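Local coordinates for protein Exo-arabinanase (Penicillium chrysogenum, PDB 3A72) that hydrolyses alpha-1,5-linked arabinan as an exo-acting glycoside hydrolase, and here holds arabinobiose in its pocket, at residues V70-N75 with G104-T109; P148-F153 with Y174-V179; F153-A156 with L161-Y164; Q181-N184 with N188-P191. All blocks are in the same frame, centred on the assembly; numbering follows the deposited sequence.

Interaction 1. Residues V70-N75 with G104-T109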
loop_
_atom_site.group_PDB
_atom_site.type_symbol
_atom_site.label_atom_id
_atom_site.label_comp_id
_atom_site.label_asym_id
_atom_site.label_seq_id
_atom_site.Cartn_x
_atom_site.Cartn_y
_atom_site.Cartn_z
ATOM N N VAL A 70 14.567 6.527 7.098
ATOM C CA VAL A 70 13.808 7.785 7.077
ATOM C C VAL A 70 13.374 8.051 8.512
ATOM O O VAL A 70 12.569 7.302 9.088
ATOM C CB VAL A 70 12.642 7.750 6.111
ATOM C CG1 VAL A 70 12.108 9.186 5.932
ATOM C CG2 VAL A 70 13.062 7.162 4.737
ATOM N N HIS A 71 13.940 9.123 9.099
ATOM C CA HIS A 71 13.646 9.505 10.465
ATOM C C HIS A 71 12.639 10.663 10.493
ATOM O O HIS A 71 12.504 11.446 9.551
ATOM C CB HIS A 71 14.918 9.965 11.163
ATOM C CG HIS A 71 15.953 8.939 11.288
ATOM N ND1 HIS A 71 16.048 8.043 12.306
ATOM C CD2 HIS A 71 16.990 8.678 10.469
ATOM C CE1 HIS A 71 17.131 7.249 12.082
ATOM N NE2 HIS A 71 17.706 7.620 11.004
ATOM N N ASP A 72 11.946 10.740 11.655
ATOM C CA ASP A 72 10.938 11.777 11.855
ATOM C C ASP A 72 11.591 13.078 12.256
ATOM O O ASP A 72 11.610 13.493 13.424
ATOM C CB ASP A 72 9.934 11.343 12.906
ATOM C CG ASP A 72 8.738 12.308 12.989
ATOM O OD1 ASP A 72 8.750 13.355 12.296
ATOM O OD2 ASP A 72 7.809 11.980 13.775
ATOM N N THR A 73 12.181 13.759 11.263
ATOM C CA THR A 73 12.828 15.026 11.469
ATOM C C THR A 73 11.834 16.178 11.625
ATOM O O THR A 73 12.199 17.236 12.120
ATOM C CB THR A 73 13.790 15.350 10.298
ATOM O OG1 THR A 73 13.025 15.397 9.109
ATOM C CG2 THR A 73 14.889 14.316 10.219
ATOM N N VAL A 74 10.574 15.979 11.186
ATOM C CA VAL A 74 9.611 17.071 11.226
ATOM C C VAL A 74 8.958 17.168 12.617
ATOM O O VAL A 74 8.841 18.323 13.143
ATOM C CB VAL A 74 8.620 16.953 10.090
ATOM C CG1 VAL A 74 7.842 15.663 10.073
ATOM C CG2 VAL A 74 7.715 18.186 10.150
ATOM N N ASN A 75 8.535 16.069 13.211
ATOM C CA ASN A 75 7.869 16.090 14.491
ATOM C C ASN A 75 8.654 15.492 15.642
ATOM O O ASN A 75 8.395 15.791 16.800
ATOM C CB ASN A 75 6.553 15.315 14.416
ATOM C CG ASN A 75 5.537 15.927 13.473
ATOM O OD1 ASN A 75 5.441 17.148 13.317
ATOM N ND2 ASN A 75 4.738 15.062 12.861
ATOM N N GLY A 104 4.204 8.445 4.946
ATOM C CA GLY A 104 3.964 7.571 6.057
ATOM C C GLY A 104 3.511 8.351 7.257
ATOM O O GLY A 104 3.525 9.605 7.208
ATOM N N SER A 105 3.102 7.679 8.331
ATOM C CA SER A 105 2.457 8.362 9.424
ATOM C C SER A 105 3.382 8.523 10.619
ATOM O O SER A 105 3.883 7.553 11.211
ATOM C CB SER A 105 1.183 7.624 9.804
ATOM O OG SER A 105 0.435 8.433 10.695
ATOM N N SER A 106 3.570 9.789 11.006
ATOM C CA SER A 106 4.277 10.229 12.196
ATOM C C SER A 106 3.307 10.226 13.348
ATOM O O SER A 106 2.263 10.886 13.301
ATOM C CB SER A 106 4.782 11.659 11.933
ATOM O OG SER A 106 5.227 12.273 13.140
ATOM N N ILE A 107 3.658 9.450 14.387
ATOM C CA ILE A 107 2.730 9.098 15.466
ATOM C C ILE A 107 3.575 9.036 16.736
ATOM O O ILE A 107 4.570 8.292 16.757
ATOM C CB ILE A 107 2.054 7.735 15.228
ATOM C CG1 ILE A 107 1.242 7.734 13.931
ATOM C CG2 ILE A 107 1.200 7.311 16.433
ATOM C CD1 ILE A 107 0.780 6.366 13.539
ATOM N N PRO A 108 3.216 9.723 17.817
ATOM C CA PRO A 108 3.964 9.563 19.072
ATOM C C PRO A 108 3.766 8.164 19.634
ATOM O O PRO A 108 2.813 7.464 19.319
ATOM C CB PRO A 108 3.306 10.593 20.002
ATOM C CG PRO A 108 2.568 11.548 19.144
ATOM C CD PRO A 108 2.108 10.671 18.001
ATOM N N THR A 109 4.668 7.768 20.555
ATOM C CA THR A 109 4.589 6.467 21.188
ATOM C C THR A 109 3.229 6.221 21.829
ATOM O O THR A 109 2.715 5.097 21.831
ATOM C CB THR A 109 5.707 6.319 22.229
ATOM O OG1 THR A 109 6.981 6.522 21.620
ATOM C CG2 THR A 109 5.626 4.959 22.918
#
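S106 puts a single hydroxyl between D72 and N75, and that oxygen is where the loop 70-75 grips strand 100-106. Its OG swings away from the backbone N, to the side of the carbonyl carbon (chi1 167°), and so stands out from the end of the strand toward the loop. D72 CG lies opposite its own backbone N (chi1 -171°), which carries the carboxylate across to the serine. S106 OG donates to D72 OD2, 2.7 Å between the oxygens, on the syn side and well out of the carboxylate plane. From N75, ND2 donates to S106 OG at 2.8 Å, almost straight (173° at the hydrogen) and nearly within the plane of the amide.

The loop is wound up by the same aspartate. D72 OD1 takes the backbone N of N75 at 2.9 Å from above the carboxylate plane, an Asx motif, while D72 itself is the centre of an inverse gamma turn. This loop carries the chain from outer strand 65-70 of one propeller blade into the next, to which strand 100-106 belongs. G78 N also donates to D72 OD2, and N75 ND2 has a second acceptor in D115 OD2.

The hydroxyl accepts one hydrogen bond from the amide and donates one to the carboxylate, which fixes its rotation. Donors from S106, N75 N and G78 N would favour the ionised form of the buried D72.

Interaction 2. Residues P148-F153 with Y174-V179. With AHR (alpha-L-arabinofuranose), chain B.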
loop_
_atom_site.group_PDB
_atom_site.type_symbol
_atom_site.label_atom_id
_atom_site.label_comp_id
_atom_site.label_asym_id
_atom_site.label_seq_id
_atom_site.Cartn_x
_atom_site.Cartn_y
_atom_site.Cartn_z
ATOM N N PRO A 148 -8.397 9.427 13.475
ATOM C CA PRO A 148 -7.122 9.270 12.752
ATOM C C PRO A 148 -7.267 9.303 11.227
ATOM O O PRO A 148 -8.333 9.090 10.649
ATOM C CB PRO A 148 -6.655 7.864 13.189
ATOM C CG PRO A 148 -7.962 7.121 13.462
ATOM C CD PRO A 148 -8.793 8.176 14.130
ATOM N N VAL A 149 -6.110 9.501 10.606
ATOM C CA VAL A 149 -5.897 9.246 9.206
ATOM C C VAL A 149 -4.894 8.101 9.071
ATOM O O VAL A 149 -4.069 7.862 9.979
ATOM C CB VAL A 149 -5.399 10.483 8.454
ATOM C CG1 VAL A 149 -6.457 11.569 8.473
ATOM C CG2 VAL A 149 -4.070 10.999 8.992
ATOM N N TRP A 150 -4.952 7.372 7.944
ATOM C CA TRP A 150 -4.172 6.152 7.788
ATOM C C TRP A 150 -3.808 5.864 6.337
ATOM O O TRP A 150 -4.563 6.198 5.407
ATOM C CB TRP A 150 -4.982 5.005 8.233
ATOM C CG TRP A 150 -5.854 4.926 9.431
ATOM C CD1 TRP A 150 -7.207 5.066 9.477
ATOM C CD2 TRP A 150 -5.443 4.571 10.768
ATOM N NE1 TRP A 150 -7.609 4.858 10.738
ATOM C CE2 TRP A 150 -6.592 4.515 11.562
ATOM C CE3 TRP A 150 -4.209 4.315 11.352
ATOM C CZ2 TRP A 150 -6.564 4.164 12.889
ATOM C CZ3 TRP A 150 -4.175 3.936 12.692
ATOM C CH2 TRP A 150 -5.356 3.868 13.431
ATOM N N GLU A 151 -2.746 5.099 6.129
ATOM C CA GLU A 151 -2.612 4.238 4.929
ATOM C C GLU A 151 -2.505 5.015 3.603
ATOM O O GLU A 151 -3.277 4.771 2.667
ATOM C CB GLU A 151 -3.725 3.217 4.883
ATOM C CG GLU A 151 -3.714 2.250 6.072
ATOM C CD GLU A 151 -5.059 1.833 6.566
ATOM O OE1 GLU A 151 -6.118 2.255 6.096
ATOM O OE2 GLU A 151 -5.101 0.978 7.562
ATOM N N PRO A 152 -1.521 5.877 3.448
ATOM C CA PRO A 152 -1.360 6.591 2.185
ATOM C C PRO A 152 -1.001 5.667 1.007
ATOM O O PRO A 152 -0.238 4.682 1.157
ATOM C CB PRO A 152 -0.196 7.550 2.425
ATOM C CG PRO A 152 0.605 6.878 3.519
ATOM C CD PRO A 152 -0.448 6.263 4.427
ATOM N N PHE A 153 -1.510 6.039 -0.150
ATOM C CA PHE A 153 -1.163 5.431 -1.433
ATOM C C PHE A 153 -0.950 6.576 -2.426
ATOM O O PHE A 153 -1.836 7.433 -2.537
ATOM C CB PHE A 153 -2.271 4.468 -1.920
ATOM C CG PHE A 153 -1.852 3.710 -3.171
ATOM C CD1 PHE A 153 -1.231 2.485 -3.048
ATOM C CD2 PHE A 153 -2.029 4.259 -4.422
ATOM C CE1 PHE A 153 -0.749 1.829 -4.165
ATOM C CE2 PHE A 153 -1.538 3.604 -5.550
ATOM C CZ PHE A 153 -0.905 2.417 -5.412
ATOM N N TYR A 174 -19.585 9.000 9.691
ATOM C CA TYR A 174 -19.029 7.742 9.193
ATOM C C TYR A 174 -18.073 7.164 10.212
ATOM O O TYR A 174 -17.322 7.883 10.840
ATOM C CB TYR A 174 -18.248 7.991 7.896
ATOM C CG TYR A 174 -19.051 8.705 6.834
ATOM C CD1 TYR A 174 -20.029 8.080 6.131
ATOM C CD2 TYR A 174 -18.780 10.056 6.565
ATOM C CE1 TYR A 174 -20.793 8.699 5.148
ATOM C CE2 TYR A 174 -19.534 10.707 5.582
ATOM C CZ TYR A 174 -20.523 10.014 4.885
ATOM O OH TYR A 174 -21.245 10.728 3.944
ATOM N N GLY A 175 -18.021 5.832 10.351
ATOM C CA GLY A 175 -16.969 5.210 11.101
ATOM C C GLY A 175 -15.613 5.485 10.476
ATOM O O GLY A 175 -14.631 5.812 11.158
ATOM N N GLN A 176 -15.517 5.279 9.155
ATOM C CA GLN A 176 -14.329 5.576 8.365
ATOM C C GLN A 176 -14.775 5.825 6.932
ATOM O O GLN A 176 -15.745 5.219 6.477
ATOM C CB GLN A 176 -13.275 4.484 8.471
ATOM C CG GLN A 176 -11.934 4.831 7.834
ATOM C CD GLN A 176 -10.896 3.768 8.090
ATOM O OE1 GLN A 176 -10.867 2.738 7.308
ATOM N NE2 GLN A 176 -10.095 3.923 9.047
ATOM N N THR A 177 -14.022 6.642 6.214
ATOM C CA THR A 177 -14.146 6.830 4.772
ATOM C C THR A 177 -12.809 6.645 4.126
ATOM O O THR A 177 -11.772 6.506 4.800
ATOM C CB THR A 177 -14.703 8.229 4.422
ATOM O OG1 THR A 177 -13.688 9.167 4.740
ATOM C CG2 THR A 177 -16.002 8.491 5.170
ATOM N N MET A 178 -12.757 6.702 2.785
ATOM C CA MET A 178 -11.486 6.890 2.101
ATOM C C MET A 178 -11.598 8.149 1.234
ATOM O O MET A 178 -12.677 8.461 0.673
ATOM C CB MET A 178 -11.087 5.707 1.251
ATOM C CG MET A 178 -10.839 4.463 2.119
ATOM S SD MET A 178 -10.550 2.958 1.168
ATOM C CE MET A 178 -12.095 2.882 0.291
ATOM N N VAL A 179 -10.523 8.861 1.152
ATOM C CA VAL A 179 -10.412 10.207 0.585
ATOM C C VAL A 179 -9.145 10.339 -0.211
ATOM O O VAL A 179 -8.247 9.466 -0.186
ATOM C CB VAL A 179 -10.447 11.268 1.716
ATOM C CG1 VAL A 179 -11.665 11.097 2.608
ATOM C CG2 VAL A 179 -9.185 11.236 2.520
HETATM O O5 AHR B . -5.223 -0.237 12.017
HETATM C C5 AHR B . -5.763 0.780 11.112
HETATM C C4 AHR B . -6.977 0.210 10.436
HETATM O O4 AHR B . -6.543 -0.822 9.539
HETATM C C3 AHR B . -7.707 1.232 9.572
HETATM O O3 AHR B . -8.692 1.919 10.365
HETATM C C2 AHR B . -8.345 0.337 8.481
HETATM O O2 AHR B . -8.453 0.984 7.215
HETATM C C1 AHR B . -7.457 -0.905 8.439
HETATM O O1 AHR B . -8.245 -2.102 8.697
#
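In W150 the indole CG lies beside its own backbone N (chi1 -42°), which lays the ring against the sugar; Q176 puts CG on the side of its carbonyl carbon (chi1 -171°) and then runs out fully extended, bringing its amide to the same sugar. The two side chains cross at about a right angle, amide and indole planes 67° apart.

Both belong to the glycan pocket of a six-bladed beta-propeller of the sialidase type, here the start of one blade's first strand and the run into its third. Arabinofuranose lies against the indole, with C5 of the sugar 3.6 Å above the ring plane of W150 and over its centre. P148 CB backs the opposite face at a similar height, toward the rim, so the ring is sandwiched. A second arabinose also touches W150.

E151, bent at its second torsion, points its carboxylate to the same sugar: OE1 lies 2.9 Å from the sugar O2, and OE2 stands 3.0 Å from O4 and 3.1 Å from C1. S166 OG is hydrogen-bonded to E151 OE1, and E223 reaches the sugar from elsewhere in the pocket.

Interaction 3. Residues F153-A156 with L161-Y164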
loop_
_atom_site.group_PDB
_atom_site.type_symbol
_atom_site.label_atom_id
_atom_site.label_comp_id
_atom_site.label_asym_id
_atom_site.label_seq_id
_atom_site.Cartn_x
_atom_site.Cartn_y
_atom_site.Cartn_z
ATOM N N PHE A 153 -1.510 6.039 -0.150
ATOM C CA PHE A 153 -1.163 5.431 -1.433
ATOM C C PHE A 153 -0.950 6.576 -2.426
ATOM O O PHE A 153 -1.836 7.433 -2.537
ATOM C CB PHE A 153 -2.271 4.468 -1.920
ATOM C CG PHE A 153 -1.852 3.710 -3.171
ATOM C CD1 PHE A 153 -1.231 2.485 -3.048
ATOM C CD2 PHE A 153 -2.029 4.259 -4.422
ATOM C CE1 PHE A 153 -0.749 1.829 -4.165
ATOM C CE2 PHE A 153 -1.538 3.604 -5.550
ATOM C CZ PHE A 153 -0.905 2.417 -5.412
ATOM N N LEU A 154 0.184 6.613 -3.090
ATOM C CA LEU A 154 0.561 7.716 -3.977
ATOM C C LEU A 154 0.465 7.314 -5.453
ATOM O O LEU A 154 0.884 6.221 -5.815
ATOM C CB LEU A 154 1.995 8.183 -3.700
ATOM C CG LEU A 154 2.281 8.701 -2.285
ATOM C CD1 LEU A 154 3.738 9.064 -2.121
ATOM C CD2 LEU A 154 1.415 9.915 -1.922
ATOM N N LEU A 155 -0.033 8.235 -6.272
ATOM C CA LEU A 155 -0.157 8.009 -7.710
ATOM C C LEU A 155 -0.044 9.352 -8.416
ATOM O O LEU A 155 -0.777 10.296 -8.032
ATOM C CB LEU A 155 -1.474 7.349 -8.014
ATOM C CG LEU A 155 -1.803 7.064 -9.506
ATOM C CD1 LEU A 155 -2.470 5.701 -9.684
ATOM C CD2 LEU A 155 -2.638 8.137 -10.077
ATOM N N ALA A 156 0.798 9.499 -9.401
ATOM C CA ALA A 156 0.900 10.710 -10.211
ATOM C C ALA A 156 0.085 10.571 -11.490
ATOM O O ALA A 156 -0.001 9.501 -12.091
ATOM C CB ALA A 156 2.352 11.012 -10.548
ATOM N N LEU A 161 0.348 14.940 -8.123
ATOM C CA LEU A 161 0.434 13.783 -7.262
ATOM C C LEU A 161 -0.847 13.686 -6.411
ATOM O O LEU A 161 -1.242 14.695 -5.800
ATOM C CB LEU A 161 1.646 13.826 -6.345
ATOM C CG LEU A 161 1.904 12.598 -5.491
ATOM C CD1 LEU A 161 2.318 11.432 -6.355
ATOM C CD2 LEU A 161 2.948 12.854 -4.431
ATOM N N ILE A 162 -1.435 12.508 -6.435
ATOM C CA ILE A 162 -2.596 12.191 -5.653
ATOM C C ILE A 162 -2.167 11.314 -4.480
ATOM O O ILE A 162 -1.433 10.331 -4.664
ATOM C CB ILE A 162 -3.667 11.456 -6.480
ATOM C CG1 ILE A 162 -4.036 12.227 -7.758
ATOM C CG2 ILE A 162 -4.892 11.148 -5.679
ATOM C CD1 ILE A 162 -4.744 11.340 -8.796
ATOM N N CYS A 163 -2.639 11.649 -3.276
ATOM C CA CYS A 163 -2.485 10.779 -2.116
ATOM C C CYS A 163 -3.885 10.329 -1.671
ATOM O O CYS A 163 -4.685 11.136 -1.233
ATOM C CB CYS A 163 -1.798 11.483 -0.961
ATOM S SG CYS A 163 -1.518 10.365 0.443
ATOM N N TYR A 164 -4.140 9.045 -1.874
ATOM C CA TYR A 164 -5.349 8.380 -1.347
ATOM C C TYR A 164 -5.051 7.907 0.054
ATOM O O TYR A 164 -3.952 7.413 0.321
ATOM C CB TYR A 164 -5.717 7.189 -2.206
ATOM C CG TYR A 164 -5.915 7.436 -3.694
ATOM C CD1 TYR A 164 -7.132 7.816 -4.221
ATOM C CD2 TYR A 164 -4.827 7.252 -4.579
ATOM C CE1 TYR A 164 -7.280 8.024 -5.583
ATOM C CE2 TYR A 164 -4.979 7.438 -5.927
ATOM C CZ TYR A 164 -6.208 7.832 -6.444
ATOM O OH TYR A 164 -6.313 7.987 -7.799
#
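F153 and Y164 open a regular antiparallel pairing that runs through L154-C163 and L155-I162 to A156-L161. Two hydrogen-bonded pairs carry it: F153 N gives to Y164 O at 2.8 Å with the return bond from Y164 N to F153 O, and L155 and I162 exchange a second set. In the L154-C163 pair between them, each CA-H leans on a carbonyl instead, C163 on F153 O and L154 on I162 O.

F153, L154, C163 and Y164 are all buried. On the face of F153, L155, I162 and Y164, the phenol ring has I162 CG2 over one face, 3.6 Å above the Y164 plane and toward the rim, and L155 CB at its edge by CE2. F153 CG lies opposite its backbone N (chi1 -173°), Y164 CG opposite its carbonyl carbon (chi1 -55°); the two side chains run at a slant to each other, with Y164 CD2 at the edge of the F153 ring, near its plane. On the reverse face L154 CD2 presses on C163 CB at 3.7 Å.

Nearer the hairpin turn, L155 and A156 are partly exposed. L155 CD2 still runs alongside I162 CD1 at 4.0 Å, but A156 CB meets L161 CD1 more loosely, at 4.2 Å.

These are the first two strands of a propeller blade. Strands 82-87 and 100-106 of the preceding blade lie against L154 and L161, strand 204-212 of the following blade takes F153, L155 and Y164, and the Y164 hydroxyl is hydrogen-bonded to P245 O.

Interaction 4. Residues Q181-N184 with N188-P191; sequences QVTN and NWGP
T183 OG1 donates to N188 O at 2.6 Å, a short bond that arrives from well above the carbonyl plane rather than on a lone pair. Beside it G190 N gives to V182 O at 2.8 Å, nearly linear at 170°. The threonine hydroxyl also receives D185 N from the intervening turn, so one oxygen ties together both arms of the bend.

Water extends the pairing. Water 2 accepts from V182 N and donates to P191 O at 2.8 Å, bridging the two backbones; water 3 accepts from N184 N and lies 2.8 Å from N188 O, to which it may donate. Q181 is less comfortable: its OE1 lies 2.8 Å from G190 O, both of them acceptors, though water 1 may give it a weak bond. Its NE2, however, is satisfied by Y165 OH.

Further in, W189 makes the hydrophobic side. A chi1 of -174° sets T183 OG1 opposite its backbone N and leaves the methyl over the indole: T183 CG2 sits 3.5 Å from the centre of the W189 six-membered ring, 12° off its normal, a CH-pi contact. Q181 O comes to the edge of the same ring near its plane, 3.6 Å from CZ3 of W189, and S132 OG takes the indole N-H.

The bend joins the third and fourth strands of the blade, where sialidase relatives often carry an Asp box; T183, D185 and W189 are a degenerate match at most, one residue short. Donating to N188 O and accepting from D185 N fixes the T183 hydroxyl, and with it the methyl over W189.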
loop_
_atom_site.group_PDB
_atom_site.type_symbol
_atom_site.label_atom_id
_atom_site.label_comp_id
_atom_site.label_asym_id
_atom_site.label_seq_id
_atom_site.Cartn_x
_atom_site.Cartn_y
_atom_site.Cartn_z
ATOM N N GLN A 181 -6.213 13.769 -1.436
ATOM C CA GLN A 181 -5.819 15.140 -1.714
ATOM C C GLN A 181 -4.848 15.123 -2.878
ATOM O O GLN A 181 -4.151 14.126 -3.129
ATOM C CB GLN A 181 -5.229 15.826 -0.503
ATOM C CG GLN A 181 -6.223 16.004 0.637
ATOM C CD GLN A 181 -5.645 16.612 1.873
ATOM O OE1 GLN A 181 -5.351 17.880 1.920
ATOM N NE2 GLN A 181 -5.449 15.846 2.856
ATOM N N VAL A 182 -4.777 16.266 -3.582
ATOM C CA VAL A 182 -3.960 16.406 -4.783
ATOM C C VAL A 182 -3.019 17.576 -4.622
ATOM O O VAL A 182 -3.358 18.581 -3.988
ATOM C CB VAL A 182 -4.836 16.629 -6.025
ATOM C CG1 VAL A 182 -4.026 16.565 -7.279
ATOM C CG2 VAL A 182 -5.952 15.607 -5.997
ATOM N N THR A 183 -1.839 17.491 -5.234
ATOM C CA THR A 183 -0.889 18.554 -5.271
ATOM C C THR A 183 -0.241 18.649 -6.648
ATOM O O THR A 183 -0.032 17.649 -7.303
ATOM C CB THR A 183 0.201 18.358 -4.173
ATOM O OG1 THR A 183 1.046 19.472 -4.139
ATOM C CG2 THR A 183 0.961 17.104 -4.398
ATOM N N ASN A 184 0.111 19.881 -7.050
ATOM C CA ASN A 184 0.939 20.059 -8.255
ATOM C C ASN A 184 2.350 20.474 -7.909
ATOM O O ASN A 184 3.162 20.766 -8.815
ATOM C CB ASN A 184 0.298 20.962 -9.262
ATOM C CG ASN A 184 0.084 22.329 -8.817
ATOM O OD1 ASN A 184 0.785 22.777 -7.957
ATOM N ND2 ASN A 184 -0.925 23.065 -9.284
ATOM N N ASN A 188 1.933 22.059 -1.426
ATOM C CA ASN A 188 0.617 22.607 -1.127
ATOM C C ASN A 188 -0.384 21.574 -1.576
ATOM O O ASN A 188 -0.325 21.192 -2.742
ATOM C CB ASN A 188 0.378 23.919 -1.857
ATOM C CG ASN A 188 1.351 24.956 -1.364
ATOM O OD1 ASN A 188 1.025 25.476 -0.308
ATOM N ND2 ASN A 188 2.437 25.232 -2.111
ATOM N N TRP A 189 -1.249 21.159 -0.635
ATOM C CA TRP A 189 -2.246 20.139 -0.961
ATOM C C TRP A 189 -3.670 20.768 -1.063
ATOM O O TRP A 189 -4.038 21.665 -0.310
ATOM C CB TRP A 189 -2.257 19.028 0.060
ATOM C CG TRP A 189 -0.953 18.275 0.063
ATOM C CD1 TRP A 189 0.193 18.602 0.728
ATOM C CD2 TRP A 189 -0.702 17.045 -0.687
ATOM N NE1 TRP A 189 1.079 17.648 0.434
ATOM C CE2 TRP A 189 0.629 16.677 -0.411
ATOM C CE3 TRP A 189 -1.472 16.235 -1.530
ATOM C CZ2 TRP A 189 1.221 15.553 -0.952
ATOM C CZ3 TRP A 189 -0.887 15.089 -2.076
ATOM C CH2 TRP A 189 0.441 14.748 -1.791
ATOM N N GLY A 190 -4.479 20.287 -2.033
ATOM C CA GLY A 190 -5.826 20.732 -2.179
ATOM C C GLY A 190 -6.725 20.150 -1.100
ATOM O O GLY A 190 -6.285 19.409 -0.226
ATOM N N PRO A 191 -8.006 20.456 -1.182
ATOM C CA PRO A 191 -8.880 20.017 -0.128
ATOM C C PRO A 191 -9.118 18.514 -0.139
ATOM O O PRO A 191 -8.896 17.818 -1.133
ATOM C CB PRO A 191 -10.162 20.769 -0.397
ATOM C CG PRO A 191 -10.060 21.207 -1.801
ATOM C CD PRO A 191 -8.646 21.207 -2.242
HETATM O O HOH W 1 -4.571 21.101 2.169
HETATM O O HOH W 2 -7.136 17.921 -3.257
HETATM O O HOH W 3 -0.822 22.066 -5.385
#

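In the fold
Interactions 2, 3 and 4 all belong to the blade built from strands 149-157, 160-167, 177-183 and 193-196, whereas interaction 1 ties the preceding blade to the loop that enters it. Interaction 2 alone touches the arabinose; the side chain of F153 in interaction 3 is about 12 Å from a bound sugar, and that of S106 in interaction 1 about 13 Å. F153 is common to interactions 2 and 3, whose centres lie 14 Å apart, and P152 CB packs on C163 SG at 3.7 Å. Interaction 4 continues from interaction 3 across the sheet, probably through bonds from L161 N to T183 O and C163 N to Q181 O. Between blades, G104 meets P152.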